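Local coordinates for protein kinase, putative (Bodo saltans, PDB 6TLY) that is a kinetochore protein (KKT2) and probable serine/threonine kinase whose zinc-binding central domain, described here, probably serves in centromere localization, at residues 10-15 and 81-86; 17-22 and 47-52; 32-37 and 60-65. One frame throughout, in Å; residues are numbered along the deposited sequence. Where two conformers were deposited one is given.

Contact 1: 10-15 and 81-86; sequences QCMNRH and KFPSQT. With ZN (zinc ion), chain B; SO4 (sulfate ion), chain E; SO4 (sulfate ion), chain F.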
loop_
_atom_site.group_PDB
_atom_site.type_symbol
_atom_site.label_atom_id
_atom_site.label_comp_id
_atom_site.label_asym_id
_atom_site.label_seq_id
_atom_site.Cartn_x
_atom_site.Cartn_y
_atom_site.Cartn_z
ATOM N N GLN A 10 7.213 -5.843 -0.056
ATOM C CA GLN A 10 6.708 -5.352 1.227
ATOM C C GLN A 10 6.055 -3.975 1.102
ATOM O O GLN A 10 6.327 -3.251 0.181
ATOM C CB GLN A 10 7.888 -5.294 2.200
ATOM N N CYS A 11 5.260 -3.632 2.105
ATOM C CA CYS A 11 4.649 -2.290 2.183
ATOM C C CYS A 11 5.628 -1.315 2.858
ATOM O O CYS A 11 6.725 -1.682 3.160
ATOM C CB CYS A 11 3.370 -2.366 2.995
ATOM S SG CYS A 11 3.749 -2.636 4.735
ATOM N N MET A 12 5.203 -0.082 3.099
ATOM C CA MET A 12 6.100 0.903 3.715
ATOM C C MET A 12 6.434 0.562 5.163
ATOM O O MET A 12 7.431 1.077 5.680
ATOM C CB MET A 12 5.497 2.326 3.694
ATOM C CG MET A 12 4.931 2.739 2.363
ATOM S SD MET A 12 4.207 4.392 2.456
ATOM C CE MET A 12 5.648 5.373 2.142
ATOM N N ASN A 13 5.585 -0.237 5.832
ATOM C CA ASN A 13 5.800 -0.611 7.223
ATOM C C ASN A 13 6.320 -2.044 7.400
ATOM O O ASN A 13 6.073 -2.666 8.428
ATOM C CB ASN A 13 4.535 -0.354 8.029
ATOM C CG ASN A 13 4.209 1.125 7.993
ATOM O OD1 ASN A 13 4.986 1.952 8.483
ATOM N ND2 ASN A 13 3.092 1.507 7.380
ATOM N N ARG A 14 7.014 -2.546 6.371
ATOM C CA ARG A 14 7.701 -3.829 6.283
ATOM C C ARG A 14 6.825 -5.084 6.471
ATOM O O ARG A 14 7.349 -6.096 6.915
ATOM C CB ARG A 14 8.909 -3.859 7.236
ATOM C CG ARG A 14 9.884 -2.738 6.912
ATOM C CD ARG A 14 11.185 -2.803 7.703
ATOM N NE ARG A 14 12.059 -1.671 7.380
ATOM C CZ ARG A 14 12.869 -1.625 6.324
ATOM N NH1 ARG A 14 12.932 -2.650 5.479
ATOM N NH2 ARG A 14 13.618 -0.551 6.101
ATOM N N HIS A 15 5.564 -5.045 6.053
ATOM C CA HIS A 15 4.702 -6.251 6.078
ATOM C C HIS A 15 4.744 -6.883 4.689
ATOM O O HIS A 15 4.934 -6.161 3.718
ATOM C CB HIS A 15 3.233 -5.944 6.382
ATOM C CG HIS A 15 2.994 -5.125 7.597
ATOM N ND1 HIS A 15 2.454 -3.888 7.544
ATOM C CD2 HIS A 15 3.233 -5.369 8.896
ATOM C CE1 HIS A 15 2.380 -3.394 8.747
ATOM N NE2 HIS A 15 2.853 -4.270 9.592
ATOM N N LYS A 81 3.930 4.631 8.730
ATOM C CA LYS A 81 4.226 5.369 7.501
ATOM C C LYS A 81 3.100 5.224 6.483
ATOM O O LYS A 81 2.496 4.144 6.354
ATOM C CB LYS A 81 5.534 4.876 6.865
ATOM C CG LYS A 81 6.753 5.010 7.779
ATOM C CD LYS A 81 7.945 4.278 7.183
ATOM C CE LYS A 81 9.069 4.129 8.186
ATOM N NZ LYS A 81 9.495 5.443 8.732
ATOM N N PHE A 82 2.853 6.306 5.729
ATOM C CA PHE A 82 1.806 6.388 4.706
ATOM C C PHE A 82 2.345 7.066 3.431
ATOM O O PHE A 82 3.248 7.903 3.494
ATOM C CB PHE A 82 0.600 7.178 5.250
ATOM C CG PHE A 82 0.004 6.520 6.467
ATOM C CD1 PHE A 82 -0.875 5.456 6.339
ATOM C CD2 PHE A 82 0.351 6.936 7.738
ATOM C CE1 PHE A 82 -1.370 4.804 7.457
ATOM C CE2 PHE A 82 -0.164 6.291 8.857
ATOM C CZ PHE A 82 -1.019 5.232 8.709
ATOM N N PRO A 83 1.810 6.705 2.254
ATOM C CA PRO A 83 2.311 7.315 1.013
ATOM C C PRO A 83 1.764 8.712 0.709
ATOM O O PRO A 83 2.228 9.332 -0.249
ATOM C CB PRO A 83 1.870 6.311 -0.059
ATOM C CG PRO A 83 0.562 5.783 0.475
ATOM C CD PRO A 83 0.763 5.700 1.987
ATOM N N SER A 84 0.732 9.172 1.455
ATOM C CA SER A 84 0.107 10.479 1.214
ATOM C C SER A 84 -0.353 11.136 2.511
ATOM O O SER A 84 -0.591 10.457 3.508
ATOM C CB SER A 84 -1.097 10.341 0.284
ATOM O OG SER A 84 -2.147 9.623 0.915
ATOM N N GLN A 85 -0.534 12.456 2.467
ATOM C CA GLN A 85 -1.063 13.201 3.605
ATOM C C GLN A 85 -2.520 12.783 3.823
ATOM O O GLN A 85 -2.933 12.633 4.965
ATOM C CB GLN A 85 -0.960 14.706 3.357
ATOM C CG GLN A 85 -1.743 15.515 4.376
ATOM C CD GLN A 85 -1.363 16.952 4.339
ATOM O OE1 GLN A 85 -0.531 17.388 5.115
ATOM N NE2 GLN A 85 -1.959 17.701 3.432
ATOM N N THR A 86 -3.283 12.562 2.751
ATOM C CA THR A 86 -4.683 12.153 2.874
ATOM C C THR A 86 -4.827 10.829 3.646
ATOM O O THR A 86 -5.676 10.739 4.528
ATOM C CB THR A 86 -5.377 12.131 1.498
ATOM O OG1 THR A 86 -5.265 13.429 0.904
ATOM C CG2 THR A 86 -6.851 11.802 1.606
HETATM ZN ZN ZN B . 1.611 -2.947 5.904
HETATM S S SO4 E . -1.770 14.072 -0.707
HETATM O O1 SO4 E . -2.809 13.690 0.214
HETATM O O2 SO4 E . -0.440 13.819 -0.109
HETATM O O3 SO4 E . -1.853 13.310 -1.961
HETATM O O4 SO4 E . -2.004 15.480 -1.031
HETATM S S SO4 F . 2.836 -6.307 12.873
HETATM O O1 SO4 F . 2.511 -7.074 14.081
HETATM O O2 SO4 F . 3.204 -7.222 11.794
HETATM O O3 SO4 F . 3.963 -5.409 13.116
HETATM O O4 SO4 F . 1.657 -5.525 12.479
#
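Asn-13 and Met-12 dock on Lys-81, Phe-82 and Pro-83 in a contact that joins the C1-like zinc region to the C2H2-type finger within the central domain. Asn-13 is the polar half. Its carboxamide lies against the backbone of Lys-81 and grips both of its polar atoms. Asn-13 OD1 takes the N-H of Lys-81 N at 2.9 Å, in the carbonyl plane and on a lone pair, and Asn-13 ND2 gives a hydrogen to Lys-81 O, also at 2.9 Å. With both ends engaged, the amide is held against flipping. Met-12 packs beside it. Its CG lies anti to the carbonyl carbon, and Met-12 SD lies against the peptide link between Phe-82 and Pro-83, 3.4 Å from Phe-82 C and 3.3 Å from Pro-83 N. The Lys-81 chain crosses Asn-13 obliquely, its CD 3.6 Å from Met-12 O, and its amine leads away. In the same turn, Cys-11 SG and His-15 ND1 bind a zinc ion that Cys-51 and Cys-54 complete, and His-15 N donates to Cys-11 SG at 3.3 Å. The metal and the N-H to sulfur bond probably fix the turn that presents Asn-13, whose side chain does for Lys-81 what a neighbouring strand would: it pairs with the peptide N-H and C=O.

Contact 2: 17-22 and 47-52; sequences MERHGK and YMYRCE. With ZN (zinc ion), chain B.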
loop_
_atom_site.group_PDB
_atom_site.type_symbol
_atom_site.label_atom_id
_atom_site.label_comp_id
_atom_site.label_asym_id
_atom_site.label_seq_id
_atom_site.Cartn_x
_atom_site.Cartn_y
_atom_site.Cartn_z
ATOM N N MET A 17 3.172 -8.246 1.316
ATOM C CA MET A 17 1.930 -7.846 0.625
ATOM C C MET A 17 1.279 -9.020 -0.110
ATOM O O MET A 17 1.979 -9.928 -0.507
ATOM C CB MET A 17 2.220 -6.694 -0.325
ATOM C CG MET A 17 2.438 -5.426 0.435
ATOM S SD MET A 17 2.760 -4.063 -0.594
ATOM C CE MET A 17 1.119 -3.620 -1.106
ATOM N N GLU A 18 -0.045 -8.975 -0.212
ATOM C CA GLU A 18 -0.835 -10.026 -0.883
ATOM C C GLU A 18 -1.015 -9.653 -2.360
ATOM O O GLU A 18 -1.388 -8.545 -2.638
ATOM C CB GLU A 18 -2.182 -10.142 -0.168
ATOM C CG GLU A 18 -3.037 -11.326 -0.575
ATOM C CD GLU A 18 -4.350 -11.488 0.194
ATOM O OE1 GLU A 18 -4.425 -11.027 1.332
ATOM O OE2 GLU A 18 -5.305 -12.054 -0.361
ATOM N N ARG A 19 -0.745 -10.589 -3.255
ATOM C CA ARG A 19 -0.977 -10.353 -4.692
ATOM C C ARG A 19 -2.465 -10.608 -4.978
ATOM O O ARG A 19 -2.992 -11.615 -4.512
ATOM C CB ARG A 19 -0.082 -11.261 -5.534
ATOM C CG ARG A 19 -0.265 -11.112 -7.031
ATOM C CD ARG A 19 0.698 -11.942 -7.858
ATOM N NE ARG A 19 0.497 -13.335 -7.544
ATOM C CZ ARG A 19 -0.380 -14.126 -8.126
ATOM N NH1 ARG A 19 -1.122 -13.687 -9.121
ATOM N NH2 ARG A 19 -0.496 -15.369 -7.717
ATOM N N HIS A 20 -3.108 -9.684 -5.683
ATOM C CA HIS A 20 -4.498 -9.836 -6.100
ATOM C C HIS A 20 -4.515 -9.925 -7.625
ATOM O O HIS A 20 -4.218 -8.954 -8.330
ATOM C CB HIS A 20 -5.373 -8.686 -5.588
ATOM C CG HIS A 20 -5.490 -8.671 -4.101
ATOM N ND1 HIS A 20 -6.471 -9.402 -3.450
ATOM C CD2 HIS A 20 -4.722 -8.051 -3.177
ATOM C CE1 HIS A 20 -6.287 -9.177 -2.155
ATOM N NE2 HIS A 20 -5.249 -8.369 -1.942
ATOM N N GLY A 21 -4.778 -11.123 -8.115
ATOM C CA GLY A 21 -4.810 -11.379 -9.547
ATOM C C GLY A 21 -6.199 -11.503 -10.134
ATOM O O GLY A 21 -6.346 -11.639 -11.347
ATOM N N LYS A 22 -7.201 -11.420 -9.276
ATOM C CA LYS A 22 -8.620 -11.491 -9.677
ATOM C C LYS A 22 -9.350 -10.281 -9.098
ATOM O O LYS A 22 -8.905 -9.720 -8.116
ATOM C CB LYS A 22 -9.251 -12.822 -9.251
ATOM N N TYR A 47 -1.997 -5.996 -12.568
ATOM C CA TYR A 47 -2.554 -6.511 -11.325
ATOM C C TYR A 47 -1.994 -5.723 -10.133
ATOM O O TYR A 47 -1.268 -4.745 -10.341
ATOM C CB TYR A 47 -2.423 -8.050 -11.192
ATOM C CG TYR A 47 -1.013 -8.557 -11.403
ATOM C CD1 TYR A 47 -0.494 -8.715 -12.680
ATOM C CD2 TYR A 47 -0.216 -8.923 -10.324
ATOM C CE1 TYR A 47 0.803 -9.175 -12.881
ATOM C CE2 TYR A 47 1.074 -9.412 -10.513
ATOM C CZ TYR A 47 1.582 -9.535 -11.794
ATOM O OH TYR A 47 2.861 -10.000 -11.991
ATOM N N MET A 48 -2.363 -6.104 -8.908
ATOM C CA MET A 48 -2.016 -5.326 -7.737
ATOM C C MET A 48 -1.515 -6.143 -6.555
ATOM O O MET A 48 -1.745 -7.345 -6.488
ATOM C CB MET A 48 -3.252 -4.519 -7.308
ATOM C CG MET A 48 -4.407 -5.394 -6.875
ATOM S SD MET A 48 -5.769 -4.541 -6.048
ATOM C CE MET A 48 -4.910 -3.839 -4.663
ATOM N N TYR A 49 -0.812 -5.450 -5.681
ATOM C CA TYR A 49 -0.389 -5.989 -4.377
ATOM C C TYR A 49 -0.997 -5.083 -3.307
ATOM O O TYR A 49 -1.049 -3.896 -3.496
ATOM C CB TYR A 49 1.135 -6.023 -4.306
ATOM C CG TYR A 49 1.793 -7.055 -5.185
ATOM C CD1 TYR A 49 2.050 -6.815 -6.523
ATOM C CD2 TYR A 49 2.193 -8.268 -4.664
ATOM C CE1 TYR A 49 2.681 -7.749 -7.322
ATOM C CE2 TYR A 49 2.820 -9.217 -5.447
ATOM C CZ TYR A 49 3.072 -8.958 -6.781
ATOM O OH TYR A 49 3.678 -9.903 -7.539
ATOM N N ARG A 50 -1.437 -5.668 -2.207
ATOM C CA ARG A 50 -2.047 -4.840 -1.150
ATOM C C ARG A 50 -1.610 -5.273 0.250
ATOM O O ARG A 50 -1.432 -6.444 0.488
ATOM C CB ARG A 50 -3.578 -4.877 -1.258
ATOM C CG ARG A 50 -4.327 -4.052 -0.223
ATOM C CD ARG A 50 -5.835 -4.033 -0.298
ATOM N NE ARG A 50 -6.504 -3.467 0.843
ATOM C CZ ARG A 50 -6.558 -2.187 1.126
ATOM N NH1 ARG A 50 -5.971 -1.307 0.342
ATOM N NH2 ARG A 50 -7.201 -1.784 2.191
ATOM N N CYS A 51 -1.408 -4.279 1.101
ATOM C CA CYS A 51 -1.307 -4.530 2.542
ATOM C C CYS A 51 -2.590 -3.987 3.188
ATOM O O CYS A 51 -2.780 -2.790 3.213
ATOM C CB CYS A 51 -0.121 -3.871 3.190
ATOM S SG CYS A 51 -0.192 -4.219 4.960
ATOM N N GLU A 52 -3.431 -4.900 3.655
ATOM C CA GLU A 52 -4.746 -4.558 4.186
ATOM C C GLU A 52 -4.641 -3.741 5.458
ATOM O O GLU A 52 -5.340 -2.738 5.605
ATOM C CB GLU A 52 -5.582 -5.825 4.429
ATOM C CG GLU A 52 -7.027 -5.523 4.833
ATOM C CD GLU A 52 -7.820 -4.707 3.825
ATOM O OE1 GLU A 52 -7.900 -5.133 2.651
ATOM O OE2 GLU A 52 -8.383 -3.653 4.207
HETATM ZN ZN ZN B . 1.611 -2.947 5.904
#
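Arg-19 lies across the ring of Tyr-49, the central side-chain pairing between strands 18-20 and 48-51. CG of Arg-19, anti to the backbone N (chi1 179°), sits over one face of that ring, offset toward the rim and 4.2 Å from the centroid, a CH-pi contact. Arg-19 CD reaches both tyrosines, 3.6 Å from Tyr-49 OH and 3.7 Å from Tyr-47 CE2, and the guanidinium plane stands 69° from the Tyr-49 ring. Both tyrosine hydroxyls meet Glu-64 OE2 on helix 60-65. On the sheet face of His-20, the imidazole turns CD2 and NE2 to Arg-50 CB. Arg-50 extends straight to NE and grips Glu-52 side-on, Arg-50 NE to Glu-52 OE1 at 2.8 Å and NH2 to OE2; its NH1 bridges to Asp-55 and Asp-57. Met-17 bends at its thioether to bring Met-17 CE 3.2 Å from Tyr-49 O. The strands run antiparallel: Glu-18 and Arg-50 form a hydrogen-bonded pair with both bonds made, and His-20 N meets Met-48 O at 2.8 Å, whereas the return bond from Met-48 N is weak. An alanine at Tyr-49 would probably strip Arg-19 CG of the ring face beneath it, leaving the arginine chain freer to shift against Tyr-47 alone, and cost Glu-64 OE2 one of its two tyrosine hydroxyls. Beyond this pairing, Cys-51 SG binds zinc. Tyr-49 turns its ring and hydroxyl to helix 60-65, while on the His-20 and Met-48 side Arg-50 is probably neutralised by Glu-52, Asp-55 and Asp-57.

Contact 3: 32-37 and 60-65; sequences CNVCDQ and NQCAES. With ZN (zinc ion), chain C.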
loop_
_atom_site.group_PDB
_atom_site.type_symbol
_atom_site.label_atom_id
_atom_site.label_comp_id
_atom_site.label_asym_id
_atom_site.label_seq_id
_atom_site.Cartn_x
_atom_site.Cartn_y
_atom_site.Cartn_z
ATOM N N CYS A 32 -2.166 3.761 -8.134
ATOM C CA CYS A 32 -0.971 3.193 -7.491
ATOM C C CYS A 32 -0.364 4.120 -6.476
ATOM O O CYS A 32 -0.141 5.285 -6.804
ATOM C CB CYS A 32 0.081 2.767 -8.509
ATOM S SG CYS A 32 1.560 2.054 -7.748
ATOM N N ASN A 33 -0.162 3.633 -5.250
ATOM C CA ASN A 33 0.350 4.501 -4.197
ATOM C C ASN A 33 1.808 4.950 -4.425
ATOM O O ASN A 33 2.262 5.883 -3.756
ATOM C CB ASN A 33 0.171 3.863 -2.861
ATOM C CG ASN A 33 -1.264 3.618 -2.430
ATOM O OD1 ASN A 33 -1.489 3.135 -1.335
ATOM N ND2 ASN A 33 -2.276 3.949 -3.258
ATOM N N VAL A 34 2.517 4.325 -5.372
ATOM C CA VAL A 34 3.890 4.720 -5.703
ATOM C C VAL A 34 3.933 5.564 -6.990
ATOM O O VAL A 34 4.441 6.686 -6.967
ATOM C CB VAL A 34 4.848 3.505 -5.799
ATOM C CG1 VAL A 34 6.243 3.931 -6.289
ATOM C CG2 VAL A 34 4.943 2.761 -4.473
ATOM N N CYS A 35 3.399 5.040 -8.112
ATOM C CA CYS A 35 3.512 5.744 -9.396
ATOM C C CYS A 35 2.277 6.550 -9.819
ATOM O O CYS A 35 2.319 7.145 -10.881
ATOM C CB CYS A 35 3.910 4.761 -10.494
ATOM S SG CYS A 35 2.568 3.653 -10.999
ATOM N N ASP A 36 1.161 6.456 -9.093
ATOM C CA ASP A 36 -0.094 7.154 -9.387
ATOM C C ASP A 36 -0.844 6.645 -10.648
ATOM O O ASP A 36 -1.849 7.246 -11.031
ATOM C CB ASP A 36 0.117 8.688 -9.453
ATOM C CG ASP A 36 -1.150 9.472 -9.197
ATOM O OD1 ASP A 36 -2.025 8.963 -8.452
ATOM O OD2 ASP A 36 -1.287 10.588 -9.762
ATOM N N GLN A 37 -0.393 5.548 -11.268
ATOM C CA GLN A 37 -1.066 4.993 -12.454
ATOM C C GLN A 37 -2.460 4.464 -12.041
ATOM O O GLN A 37 -2.583 3.825 -11.001
ATOM C CB GLN A 37 -0.191 3.886 -13.089
ATOM C CG GLN A 37 -0.893 2.768 -13.870
ATOM C CD GLN A 37 0.056 1.652 -14.248
ATOM O OE1 GLN A 37 0.281 0.698 -13.481
ATOM N NE2 GLN A 37 0.635 1.732 -15.445
ATOM N N ASN A 60 1.586 -3.976 -10.148
ATOM C CA ASN A 60 2.576 -5.042 -10.221
ATOM C C ASN A 60 3.956 -4.511 -10.619
ATOM O O ASN A 60 4.956 -5.048 -10.155
ATOM C CB ASN A 60 2.134 -6.138 -11.176
ATOM C CG ASN A 60 1.804 -5.628 -12.558
ATOM O OD1 ASN A 60 0.829 -4.902 -12.763
ATOM N ND2 ASN A 60 2.614 -6.006 -13.551
ATOM N N GLN A 61 3.999 -3.467 -11.469
ATOM C CA GLN A 61 5.247 -2.871 -11.963
ATOM C C GLN A 61 6.058 -2.273 -10.822
ATOM O O GLN A 61 7.247 -2.563 -10.711
ATOM C CB GLN A 61 4.941 -1.797 -13.024
ATOM C CG GLN A 61 5.258 -2.216 -14.454
ATOM C CD GLN A 61 4.391 -1.517 -15.491
ATOM O OE1 GLN A 61 3.648 -0.564 -15.197
ATOM N NE2 GLN A 61 4.468 -1.981 -16.737
ATOM N N CYS A 62 5.417 -1.474 -9.957
ATOM C CA CYS A 62 6.122 -0.876 -8.826
ATOM C C CYS A 62 6.517 -1.949 -7.791
ATOM O O CYS A 62 7.646 -1.937 -7.282
ATOM C CB CYS A 62 5.300 0.242 -8.188
ATOM S SG CYS A 62 5.128 1.735 -9.199
ATOM N N ALA A 63 5.607 -2.888 -7.500
ATOM C CA ALA A 63 5.858 -3.904 -6.490
ATOM C C ALA A 63 7.052 -4.834 -6.802
ATOM O O ALA A 63 7.960 -4.975 -5.978
ATOM C CB ALA A 63 4.599 -4.711 -6.230
ATOM N N GLU A 64 7.087 -5.371 -8.017
ATOM C CA GLU A 64 8.098 -6.312 -8.456
ATOM C C GLU A 64 9.447 -5.632 -8.709
ATOM O O GLU A 64 10.479 -6.236 -8.411
ATOM C CB GLU A 64 7.565 -7.111 -9.653
ATOM C CG GLU A 64 6.441 -8.041 -9.198
ATOM C CD GLU A 64 5.567 -8.625 -10.291
ATOM O OE1 GLU A 64 5.923 -8.452 -11.476
ATOM O OE2 GLU A 64 4.517 -9.232 -9.972
ATOM N N SER A 65 9.452 -4.358 -9.122
ATOM C CA SER A 65 10.718 -3.624 -9.284
ATOM C C SER A 65 11.221 -2.972 -7.963
ATOM O O SER A 65 12.295 -2.373 -7.952
ATOM C CB SER A 65 10.606 -2.582 -10.393
ATOM O OG SER A 65 9.892 -1.430 -9.975
HETATM ZN ZN ZN C . 2.869 1.724 -9.701
#
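A tight loop, 32-37, faces the short helix 60-65, the backbones closest at Val-34 and Cys-62, whose CA atoms are 6.8 Å apart. The loop is pinned by its own backbone bonds, from Cys-32 N to Gln-37 O and from Asp-36 N to Cys-32 O, while the helix is held by Glu-64 N to Asn-60 O. What joins them is a zinc ion, bound from the loop by Cys-32 SG and Cys-35 SG and from the helix by Cys-62 SG at 2.3 Å; Cys-59, just ahead of the helix, is the fourth ligand. The loop thiolates reach the metal from different rotamers: Cys-32 SG is anti to its backbone N, whereas Cys-35 SG lies between N and the carbonyl carbon (chi1 74°). Peptide N-H groups point at these sulfurs. Val-34 and Cys-35 both donate to Cys-32 SG, the latter bond nearly straight at 174°, and Gln-37 N donates to Cys-35 SG. Such bonds are likely to stabilise the negative charge on the zinc-bound sulfurs. Cys-62 SG is also lined by carbon, 3.5 Å from Cys-35 CB and 3.8 Å from Val-34 CG1; Val-34 packs against one flank of Cys-62. Ser-65 OG bonds back to Gln-61 O. Two CxxC pairs, one from a hairpin loop between strands 30-31 and 38-39 and one at a helix start, make a Cys4 zinc site of the C1-like domain.

All three contacts are partly buried; contact 1 has no exposed touching residue, whereas contact 2 has three (Glu-18, Arg-19, Gly-21) and contact 3 one (Gln-61). Contact 1 joins the C1-like part to the C2H2-type finger through hydrogen bonds of the Asn-13 side-chain amide and a methionine; contacts 2 and 3 lie within the C1-like part. Contact 2 relies on sheet pairing, whereas in contact 3 the metal does the joining. Contacts 1 and 2 share one zinc ion, and Met-17 SD packs against Cys-11 N at 3.7 Å. Contacts 2 and 3 alternate along the chain and meet at helix 60-65, where Tyr-49 also packs on Ala-63. Contact 1 encloses both in sequence and brushes contact 3 where Pro-83 touches Asn-33.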